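Long-range contacts in high choriolytic enzyme 1 (Oryzias latipes, PDB 3VTG), which breaks down the inner layer of the fish egg envelope at hatching, acting as a zinc-dependent endopeptidase of the astacin family: residues V20-V25 / T49-V54; F107-T112 / M153-D158; Y147-I152 / V177-R182. One frame throughout, in Å; residues are numbered along the deposited sequence.

Interaction 1: V20-V25 / T49-V54; sequences VVIPYV and TCIRFV
Ile22 and Phe53 run alongside each other at the apolar centre, with Phe53 CD1 3.8 Å from Ile22 CB and CE1 against the CG2 and CD1 methyls. They pair across two parallel strands of a beta-alpha-beta unit, strand 20-26, helix 32-43 and strand 51-55, at one margin of the five-stranded sheet of the astacin-type protease domain. On the same face Ile51 CD1 reaches Val20 CB at 3.7 Å, and Ile51 CG2 approaches Ile22 CD1; Leu105 and Leu101 of the zinc-site helix 94-105 cover this layer. The other face carries Val21 and Val54: Val21 CG1 meets Val54 CG2 at 3.4 Å, a snug fit for two methyls. Within the sheet, backbone bonds from Val20 N, Ile22 N, Arg52 N and Val54 N hold the strands together, Ile22 N to Arg52 O at 2.8 Å being nearly straight. The last, Tyr24 N to Val54 O at 3.0 Å, is bent to 136°. There Tyr24 CG sits between its backbone N and carbonyl carbon (chi1 67°), which brings the ring edge against the Phe53 carbonyl carbon. Tyr24 OH bonds to Glu39 and accepts from a water 2.6 Å away, which also donates to Phe53 O. A phenylalanine here would probably leave the Glu39 carboxylate without this hydroxyl partner and the water with one acceptor fewer. At the far end Cys50 is disulfide-bonded to Cys199, and Arg52, bent at chi2 (-71°), curls back so that NH1 donates to Ile51 O and, at 2.8 Å, to Thr49 O, both in the guanidinium plane.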
loop_
_atom_site.group_PDB
_atom_site.type_symbol
_atom_site.label_atom_id
_atom_site.label_comp_id
_atom_site.label_asym_id
_atom_site.label_seq_id
_atom_site.Cartn_x
_atom_site.Cartn_y
_atom_site.Cartn_z
ATOM N N VAL A 20 -12.641 -3.888 -11.421
ATOM C CA VAL A 20 -11.217 -4.082 -11.662
ATOM C C VAL A 20 -10.842 -5.421 -11.038
ATOM O O VAL A 20 -10.629 -5.530 -9.828
ATOM C CB VAL A 20 -10.375 -2.926 -11.079
ATOM C CG1 VAL A 20 -8.891 -3.163 -11.315
ATOM C CG2 VAL A 20 -10.797 -1.596 -11.688
ATOM N N VAL A 21 -10.789 -6.443 -11.881
ATOM C CA VAL A 21 -10.619 -7.812 -11.420
ATOM C C VAL A 21 -9.140 -8.168 -11.470
ATOM O O VAL A 21 -8.527 -8.172 -12.536
ATOM C CB VAL A 21 -11.488 -8.788 -12.245
ATOM C CG1 VAL A 21 -11.201 -10.228 -11.852
ATOM C CG2 VAL A 21 -12.966 -8.474 -12.048
ATOM N N ILE A 22 -8.570 -8.431 -10.297
ATOM C CA ILE A 22 -7.136 -8.664 -10.162
ATOM C C ILE A 22 -6.883 -10.110 -9.750
ATOM O O ILE A 22 -7.207 -10.502 -8.628
ATOM C CB ILE A 22 -6.493 -7.681 -9.161
ATOM C CG1 ILE A 22 -6.768 -6.236 -9.592
ATOM C CG2 ILE A 22 -4.995 -7.938 -9.033
ATOM C CD1 ILE A 22 -6.336 -5.193 -8.586
ATOM N N PRO A 23 -6.316 -10.915 -10.665
ATOM C CA PRO A 23 -6.079 -12.326 -10.368
ATOM C C PRO A 23 -4.861 -12.521 -9.478
ATOM O O PRO A 23 -3.905 -11.745 -9.549
ATOM C CB PRO A 23 -5.823 -12.948 -11.748
ATOM C CG PRO A 23 -6.166 -11.891 -12.746
ATOM C CD PRO A 23 -5.951 -10.587 -12.052
ATOM N N TYR A 24 -4.902 -13.559 -8.650
ATOM C CA TYR A 24 -3.786 -13.871 -7.761
ATOM C C TYR A 24 -3.627 -15.366 -7.539
ATOM O O TYR A 24 -4.572 -16.135 -7.721
ATOM C CB TYR A 24 -3.947 -13.165 -6.406
ATOM C CG TYR A 24 -5.117 -13.680 -5.596
ATOM C CD1 TYR A 24 -4.986 -14.799 -4.765
ATOM C CD2 TYR A 24 -6.360 -13.060 -5.670
ATOM C CE1 TYR A 24 -6.063 -15.282 -4.041
ATOM C CE2 TYR A 24 -7.440 -13.532 -4.947
ATOM C CZ TYR A 24 -7.288 -14.642 -4.137
ATOM O OH TYR A 24 -8.363 -15.101 -3.423
ATOM N N VAL A 25 -2.420 -15.753 -7.140
ATOM C CA VAL A 25 -2.147 -17.083 -6.607
ATOM C C VAL A 25 -1.471 -16.919 -5.251
ATOM O O VAL A 25 -0.757 -15.938 -5.016
ATOM C CB VAL A 25 -1.284 -17.952 -7.563
ATOM C CG1 VAL A 25 -2.022 -18.220 -8.870
ATOM C CG2 VAL A 25 0.078 -17.324 -7.833
ATOM N N THR A 49 -15.205 -0.158 -2.842
ATOM C CA THR A 49 -14.483 0.067 -4.109
ATOM C C THR A 49 -14.933 -0.897 -5.205
ATOM O O THR A 49 -15.690 -1.838 -4.943
ATOM C CB THR A 49 -12.939 -0.027 -3.973
ATOM O OG1 THR A 49 -12.517 -1.395 -4.056
ATOM C CG2 THR A 49 -12.436 0.601 -2.674
ATOM N N CYS A 50 -14.450 -0.657 -6.423
ATOM C CA CYS A 50 -14.721 -1.539 -7.561
ATOM C C CYS A 50 -13.591 -2.557 -7.808
ATOM O O CYS A 50 -13.570 -3.243 -8.838
ATOM C CB CYS A 50 -15.047 -0.726 -8.827
ATOM S SG CYS A 50 -13.697 0.212 -9.590
ATOM N N ILE A 51 -12.672 -2.659 -6.847
ATOM C CA ILE A 51 -11.571 -3.626 -6.900
ATOM C C ILE A 51 -12.055 -5.000 -6.435
ATOM O O ILE A 51 -12.702 -5.115 -5.394
ATOM C CB ILE A 51 -10.379 -3.183 -6.007
ATOM C CG1 ILE A 51 -9.866 -1.784 -6.383
ATOM C CG2 ILE A 51 -9.253 -4.212 -6.022
ATOM C CD1 ILE A 51 -9.347 -1.630 -7.796
ATOM N N ARG A 52 -11.739 -6.031 -7.216
ATOM C CA ARG A 52 -12.029 -7.415 -6.840
ATOM C C ARG A 52 -10.806 -8.305 -7.049
ATOM O O ARG A 52 -10.412 -8.569 -8.181
ATOM C CB ARG A 52 -13.208 -7.978 -7.648
ATOM C CG ARG A 52 -14.510 -7.200 -7.545
ATOM C CD ARG A 52 -15.177 -7.336 -6.186
ATOM N NE ARG A 52 -16.425 -6.578 -6.162
ATOM C CZ ARG A 52 -16.525 -5.300 -5.800
ATOM N NH1 ARG A 52 -15.452 -4.622 -5.405
ATOM N NH2 ARG A 52 -17.706 -4.698 -5.830
ATOM N N PHE A 53 -10.205 -8.759 -5.955
ATOM C CA PHE A 53 -9.137 -9.746 -6.032
ATOM C C PHE A 53 -9.770 -11.128 -6.160
ATOM O O PHE A 53 -10.589 -11.515 -5.323
ATOM C CB PHE A 53 -8.235 -9.661 -4.797
ATOM C CG PHE A 53 -7.459 -8.376 -4.699
ATOM C CD1 PHE A 53 -6.297 -8.193 -5.440
ATOM C CD2 PHE A 53 -7.891 -7.345 -3.870
ATOM C CE1 PHE A 53 -5.581 -7.009 -5.360
ATOM C CE2 PHE A 53 -7.178 -6.157 -3.782
ATOM C CZ PHE A 53 -6.023 -5.990 -4.530
ATOM N N VAL A 54 -9.416 -11.852 -7.225
ATOM C CA VAL A 54 -9.980 -13.184 -7.493
ATOM C C VAL A 54 -8.881 -14.209 -7.737
ATOM O O VAL A 54 -7.823 -13.876 -8.267
ATOM C CB VAL A 54 -10.947 -13.196 -8.704
ATOM C CG1 VAL A 54 -12.091 -12.213 -8.507
ATOM C CG2 VAL A 54 -10.210 -12.932 -10.013
HETATM O O HOH W 1 -10.496 -13.600 -3.416
#

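Interaction 2: F107-T112 / M153-D158; sequences FQHEQT and MHYGRD. With ZN (zinc ion), chain B.
Met153 O receives the backbone N-H of Glu110 at 3.0 Å, the donor standing well above the carbonyl plane rather than on a lone pair. The same oxygen lies near the His109 CA, 3.3 Å away, in a CA-H...O contact, and at the edge of the His109 ring. The Met153 side chain bends at both chi2 and chi3, which folds it back beneath the zinc site: CB rests near Gln108 O, CE lies 3.8 Å from Phe107 O, and the side chain touches His99 and His103. His154 follows, with Glu110 CB and CG packed near its CD2, the CG-to-CD2 gap being 3.6 Å. Gln111 CB lies over one face of its imidazole. His154 ND1 donates to Tyr155 O on an in-plane lone pair, which helps set the rotation of the ring. This is the Met-turn of the metzincins, passing below the third histidine of the astacin zinc motif: His109 NE2 binds the zinc ion at 2.0 Å, together with His99, His103 and two waters. Tyr155 N then donates to Gln111 OE1 at 3.1 Å, a bond made possible by the bend of the glutamine at chi2 (-83°). That bend also lays the amide over the Tyr155 ring, NE2 above its centre, while NE2 bonds to Asn134 O. Tyr155 in turn presents its edge to the face of His109 in an edge-to-face pair, CE1 over the imidazole centre and the planes 50° apart. In astacin the equivalent tyrosine is a further zinc ligand; here Tyr155 OH stays 5.6 Å from the zinc ion.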
loop_
_atom_site.group_PDB
_atom_site.type_symbol
_atom_site.label_atom_id
_atom_site.label_comp_id
_atom_site.label_asym_id
_atom_site.label_seq_id
_atom_site.Cartn_x
_atom_site.Cartn_y
_atom_site.Cartn_z
ATOM N N PHE A 107 -0.368 2.662 -5.212
ATOM C CA PHE A 107 -0.230 3.683 -4.169
ATOM C C PHE A 107 1.075 3.594 -3.392
ATOM O O PHE A 107 1.551 2.506 -3.061
ATOM C CB PHE A 107 -1.434 3.661 -3.227
ATOM C CG PHE A 107 -2.715 4.014 -3.911
ATOM C CD1 PHE A 107 -2.998 5.336 -4.243
ATOM C CD2 PHE A 107 -3.620 3.025 -4.269
ATOM C CE1 PHE A 107 -4.169 5.666 -4.899
ATOM C CE2 PHE A 107 -4.796 3.350 -4.924
ATOM C CZ PHE A 107 -5.070 4.672 -5.237
ATOM N N GLN A 108 1.635 4.763 -3.102
ATOM C CA GLN A 108 2.920 4.875 -2.419
ATOM C C GLN A 108 2.734 5.341 -0.981
ATOM O O GLN A 108 1.630 5.712 -0.579
ATOM C CB GLN A 108 3.837 5.825 -3.192
ATOM C CG GLN A 108 4.008 5.413 -4.647
ATOM C CD GLN A 108 4.738 6.441 -5.476
ATOM O OE1 GLN A 108 4.119 7.255 -6.161
ATOM N NE2 GLN A 108 6.061 6.412 -5.420
ATOM N N HIS A 109 3.812 5.308 -0.202
ATOM C CA HIS A 109 3.753 5.738 1.195
ATOM C C HIS A 109 3.384 7.185 1.322
ATOM O O HIS A 109 3.878 8.032 0.569
ATOM C CB HIS A 109 5.067 5.450 1.908
ATOM C CG HIS A 109 5.395 3.981 1.996
ATOM N ND1 HIS A 109 6.604 3.488 1.678
ATOM C CD2 HIS A 109 4.609 2.893 2.360
ATOM C CE1 HIS A 109 6.597 2.154 1.836
ATOM N NE2 HIS A 109 5.375 1.792 2.258
ATOM N N GLU A 110 2.504 7.472 2.279
ATOM C CA GLU A 110 1.967 8.816 2.476
ATOM C C GLU A 110 3.050 9.877 2.681
ATOM O O GLU A 110 2.952 10.976 2.127
ATOM C CB GLU A 110 0.966 8.832 3.640
ATOM C CG GLU A 110 0.087 10.072 3.704
ATOM C CD GLU A 110 -0.966 10.127 2.609
ATOM O OE1 GLU A 110 -0.990 9.237 1.728
ATOM O OE2 GLU A 110 -1.771 11.077 2.629
ATOM N N GLN A 111 4.080 9.541 3.460
ATOM C CA GLN A 111 5.130 10.502 3.795
ATOM C C GLN A 111 5.998 10.902 2.597
ATOM O O GLN A 111 6.817 11.809 2.709
ATOM C CB GLN A 111 5.999 10.008 4.964
ATOM C CG GLN A 111 7.043 8.952 4.616
ATOM C CD GLN A 111 6.487 7.541 4.568
ATOM O OE1 GLN A 111 5.351 7.284 4.977
ATOM N NE2 GLN A 111 7.294 6.612 4.066
ATOM N N THR A 112 5.814 10.231 1.462
ATOM C CA THR A 112 6.561 10.563 0.244
ATOM C C THR A 112 5.763 11.429 -0.734
ATOM O O THR A 112 6.256 11.759 -1.812
ATOM C CB THR A 112 7.085 9.307 -0.488
ATOM O OG1 THR A 112 5.995 8.591 -1.083
ATOM C CG2 THR A 112 7.857 8.399 0.464
ATOM N N MET A 153 -1.199 3.908 4.522
ATOM C CA MET A 153 0.076 3.989 3.805
ATOM C C MET A 153 1.123 4.870 4.495
ATOM O O MET A 153 2.239 5.009 3.998
ATOM C CB MET A 153 -0.143 4.483 2.367
ATOM C CG MET A 153 -1.163 3.685 1.562
ATOM S SD MET A 153 -0.878 1.901 1.558
ATOM C CE MET A 153 0.585 1.782 0.537
ATOM N N HIS A 154 0.767 5.462 5.632
ATOM C CA HIS A 154 1.689 6.335 6.356
ATOM C C HIS A 154 2.559 5.546 7.290
ATOM O O HIS A 154 2.056 4.748 8.077
ATOM C CB HIS A 154 0.915 7.389 7.142
ATOM C CG HIS A 154 1.706 8.649 7.417
ATOM N ND1 HIS A 154 2.849 8.654 8.133
ATOM C CD2 HIS A 154 1.475 9.968 7.038
ATOM C CE1 HIS A 154 3.326 9.914 8.200
ATOM N NE2 HIS A 154 2.485 10.716 7.533
ATOM N N TYR A 155 3.870 5.764 7.214
ATOM C CA TYR A 155 4.813 5.202 8.183
ATOM C C TYR A 155 4.511 5.701 9.598
ATOM O O TYR A 155 4.058 6.836 9.788
ATOM C CB TYR A 155 6.240 5.635 7.838
ATOM C CG TYR A 155 7.011 4.787 6.841
ATOM C CD1 TYR A 155 6.388 3.817 6.048
ATOM C CD2 TYR A 155 8.379 4.990 6.675
ATOM C CE1 TYR A 155 7.116 3.065 5.134
ATOM C CE2 TYR A 155 9.113 4.249 5.769
ATOM C CZ TYR A 155 8.482 3.288 5.003
ATOM O OH TYR A 155 9.222 2.558 4.104
ATOM N N GLY A 156 4.785 4.858 10.588
ATOM C CA GLY A 156 4.789 5.291 11.983
ATOM C C GLY A 156 5.959 6.228 12.249
ATOM O O GLY A 156 6.911 6.286 11.459
ATOM N N ARG A 157 5.893 6.954 13.363
ATOM C CA ARG A 157 6.899 7.970 13.690
ATOM C C ARG A 157 8.279 7.384 13.981
ATOM O O ARG A 157 9.282 8.094 13.904
ATOM C CB ARG A 157 6.432 8.855 14.859
ATOM C CG ARG A 157 6.333 8.155 16.209
ATOM C CD ARG A 157 5.698 9.051 17.267
ATOM N NE ARG A 157 4.337 9.460 16.911
ATOM C CZ ARG A 157 3.953 10.714 16.668
ATOM N NH1 ARG A 157 4.818 11.718 16.752
ATOM N NH2 ARG A 157 2.690 10.967 16.347
ATOM N N ASP A 158 8.312 6.095 14.311
ATOM C CA ASP A 158 9.549 5.402 14.655
ATOM C C ASP A 158 10.020 4.430 13.569
ATOM O O ASP A 158 10.914 3.622 13.805
ATOM C CB ASP A 158 9.401 4.682 16.007
ATOM C CG ASP A 158 8.258 3.669 16.024
ATOM O OD1 ASP A 158 7.424 3.662 15.092
ATOM O OD2 ASP A 158 8.188 2.874 16.991
HETATM ZN ZN ZN B . 4.669 -0.121 2.200
HETATM O O HOH W 2 5.332 -2.129 1.957
HETATM O O HOH W 3 5.740 -0.471 4.211
#

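Interaction 3: Y147-I152 / V177-R182; sequences YDYSSI and VPIGQR
The approach to the Met-turn is flanked by the loop that precedes helix 187-196, and here Gln181 and Arg182 of 177-182 reach over to the backbone of Ser150 and Ile152. Gln181, bent at chi2 (84°), brings NE2 to Ser150 O at 2.9 Å, somewhat tilted from the carbonyl plane; its amide is held further by OE1 to Asn183 N and NE2 to Gly184 O. Arg182 lies across Ile152: CD packs near CG1, and the guanidinium spreads its face over Ile152 O, which stands 2.9 Å above the plane close to its centre. That approach leaves no good N-H angle, and the oxygen accepts instead from ND1 of the zinc ligand His99, so Arg182 lies over a second-shell bond that probably helps orient the histidine. The guanidinium is itself steadied in part by NH1 to Gln181 O, 2.8 Å long and in its plane. A water bridges the two segments, donating to Tyr149 O at 2.7 Å and to Ser151 O and accepting from Gly180 N. At the outer end the Tyr149 ring meets two aliphatic side chains. Val177 CG1 is 3.5 Å from Tyr149 CD2, with CB over one face toward the rim, and Ile179 CG2 comes to CD1 at 3.7 Å. The turn bearing Tyr149 is a type I beta turn from Asp148 to Ser151. Asp148 OD1 accepts from Ser150 N, forming an Asx turn, and from Ser150 OG at 2.7 Å. Asp189 takes up Ser151 OG and Ile152 N, fixing the entry to the methionine-containing turn beneath the catalytic zinc that characterises the metzincins.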
loop_
_atom_site.group_PDB
_atom_site.type_symbol
_atom_site.label_atom_id
_atom_site.label_comp_id
_atom_site.label_asym_id
_atom_site.label_seq_id
_atom_site.Cartn_x
_atom_site.Cartn_y
_atom_site.Cartn_z
ATOM N N TYR A 147 -3.196 15.407 2.170
ATOM C CA TYR A 147 -2.319 14.598 2.996
ATOM C C TYR A 147 -3.136 14.022 4.148
ATOM O O TYR A 147 -3.886 14.741 4.806
ATOM C CB TYR A 147 -1.186 15.459 3.541
ATOM C CG TYR A 147 -0.026 14.669 4.091
ATOM C CD1 TYR A 147 1.089 14.399 3.302
ATOM C CD2 TYR A 147 -0.041 14.191 5.402
ATOM C CE1 TYR A 147 2.155 13.672 3.800
ATOM C CE2 TYR A 147 1.024 13.465 5.911
ATOM C CZ TYR A 147 2.118 13.211 5.106
ATOM O OH TYR A 147 3.177 12.491 5.603
ATOM N N ASP A 148 -2.995 12.719 4.375
ATOM C CA ASP A 148 -3.801 12.015 5.367
ATOM C C ASP A 148 -2.919 11.303 6.389
ATOM O O ASP A 148 -2.372 10.232 6.113
ATOM C CB ASP A 148 -4.738 11.024 4.662
ATOM C CG ASP A 148 -5.686 10.307 5.616
ATOM O OD1 ASP A 148 -5.718 10.619 6.828
ATOM O OD2 ASP A 148 -6.411 9.414 5.130
ATOM N N TYR A 149 -2.794 11.898 7.575
ATOM C CA TYR A 149 -2.012 11.299 8.656
ATOM C C TYR A 149 -2.517 9.903 9.016
ATOM O O TYR A 149 -1.751 9.066 9.494
ATOM C CB TYR A 149 -2.087 12.155 9.916
ATOM C CG TYR A 149 -1.367 13.485 9.887
ATOM C CD1 TYR A 149 0.017 13.561 9.715
ATOM C CD2 TYR A 149 -2.072 14.668 10.090
ATOM C CE1 TYR A 149 0.673 14.785 9.727
ATOM C CE2 TYR A 149 -1.429 15.893 10.107
ATOM C CZ TYR A 149 -0.062 15.947 9.921
ATOM O OH TYR A 149 0.559 17.175 9.947
ATOM N N SER A 150 -3.811 9.670 8.798
ATOM C CA SER A 150 -4.460 8.416 9.183
ATOM C C SER A 150 -4.454 7.347 8.089
ATOM O O SER A 150 -5.051 6.283 8.264
ATOM C CB SER A 150 -5.893 8.676 9.667
ATOM O OG SER A 150 -6.789 8.861 8.583
ATOM N N SER A 151 -3.782 7.624 6.971
ATOM C CA SER A 151 -3.690 6.667 5.867
ATOM C C SER A 151 -2.995 5.380 6.288
ATOM O O SER A 151 -1.998 5.409 7.010
ATOM C CB SER A 151 -2.939 7.270 4.680
ATOM O OG SER A 151 -2.665 6.273 3.706
ATOM N N ILE A 152 -3.510 4.255 5.797
ATOM C CA ILE A 152 -2.883 2.950 6.006
ATOM C C ILE A 152 -1.504 2.893 5.329
ATOM O O ILE A 152 -0.734 1.960 5.552
ATOM C CB ILE A 152 -3.812 1.813 5.507
ATOM C CG1 ILE A 152 -3.523 0.496 6.248
ATOM C CG2 ILE A 152 -3.749 1.670 3.986
ATOM C CD1 ILE A 152 -4.508 -0.616 5.941
ATOM N N VAL A 177 -0.321 14.174 16.541
ATOM C CA VAL A 177 -1.234 13.499 15.617
ATOM C C VAL A 177 -0.716 12.078 15.345
ATOM O O VAL A 177 0.456 11.911 15.004
ATOM C CB VAL A 177 -1.378 14.273 14.287
ATOM C CG1 VAL A 177 -2.390 13.594 13.378
ATOM C CG2 VAL A 177 -1.791 15.715 14.541
ATOM N N PRO A 178 -1.579 11.053 15.514
ATOM C CA PRO A 178 -1.126 9.674 15.293
ATOM C C PRO A 178 -0.821 9.384 13.832
ATOM O O PRO A 178 -1.561 9.807 12.945
ATOM C CB PRO A 178 -2.320 8.819 15.740
ATOM C CG PRO A 178 -3.201 9.725 16.516
ATOM C CD PRO A 178 -2.978 11.103 15.975
ATOM N N ILE A 179 0.276 8.672 13.601
ATOM C CA ILE A 179 0.634 8.180 12.274
ATOM C C ILE A 179 1.041 6.713 12.370
ATOM O O ILE A 179 1.588 6.277 13.385
ATOM C CB ILE A 179 1.760 9.015 11.601
ATOM C CG1 ILE A 179 2.967 9.210 12.537
ATOM C CG2 ILE A 179 1.217 10.353 11.103
ATOM C CD1 ILE A 179 4.200 9.765 11.850
ATOM N N GLY A 180 0.746 5.950 11.325
ATOM C CA GLY A 180 1.198 4.566 11.240
ATOM C C GLY A 180 0.174 3.487 11.529
ATOM O O GLY A 180 0.541 2.319 11.653
ATOM N N GLN A 181 -1.106 3.853 11.624
ATOM C CA GLN A 181 -2.151 2.855 11.887
ATOM C C GLN A 181 -2.180 1.782 10.803
ATOM O O GLN A 181 -2.033 2.081 9.616
ATOM C CB GLN A 181 -3.537 3.498 12.055
ATOM C CG GLN A 181 -4.167 4.097 10.797
ATOM C CD GLN A 181 -4.901 3.084 9.916
ATOM O OE1 GLN A 181 -5.251 1.985 10.354
ATOM N NE2 GLN A 181 -5.145 3.462 8.668
ATOM N N ARG A 182 -2.348 0.534 11.226
ATOM C CA ARG A 182 -2.538 -0.578 10.296
ATOM C C ARG A 182 -3.793 -1.372 10.660
ATOM O O ARG A 182 -3.821 -2.603 10.581
ATOM C CB ARG A 182 -1.294 -1.475 10.235
ATOM C CG ARG A 182 -0.043 -0.795 9.686
ATOM C CD ARG A 182 -0.183 -0.387 8.222
ATOM N NE ARG A 182 1.042 0.221 7.707
ATOM C CZ ARG A 182 1.326 1.521 7.761
ATOM N NH1 ARG A 182 0.472 2.380 8.301
ATOM N NH2 ARG A 182 2.469 1.970 7.260
HETATM O O HOH W 4 -1.424 6.368 9.587
#

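Overall arrangement
Interactions 2 and 3 form one region: their segments alternate along the chain, their centres are 8 Å apart, and 147-152 runs directly into 153-158. Two probable hydrogen bonds stitch them together, Glu110 OE2 to Asp148 N at 2.7 Å and Arg182 NH1 to His154 O at 2.9 Å; Glu110 also forms a salt bridge with Arg192. Interaction 2 supplies a zinc ligand, while in interaction 3 the nearest Arg182 side-chain atom lies about 6 Å from the zinc ion. Interaction 1 lies across the chain's centre, its own centre 24 Å from that of interaction 2 and 25 Å from that of interaction 3. Helix 94-105, carrying His99 and His103, lies between.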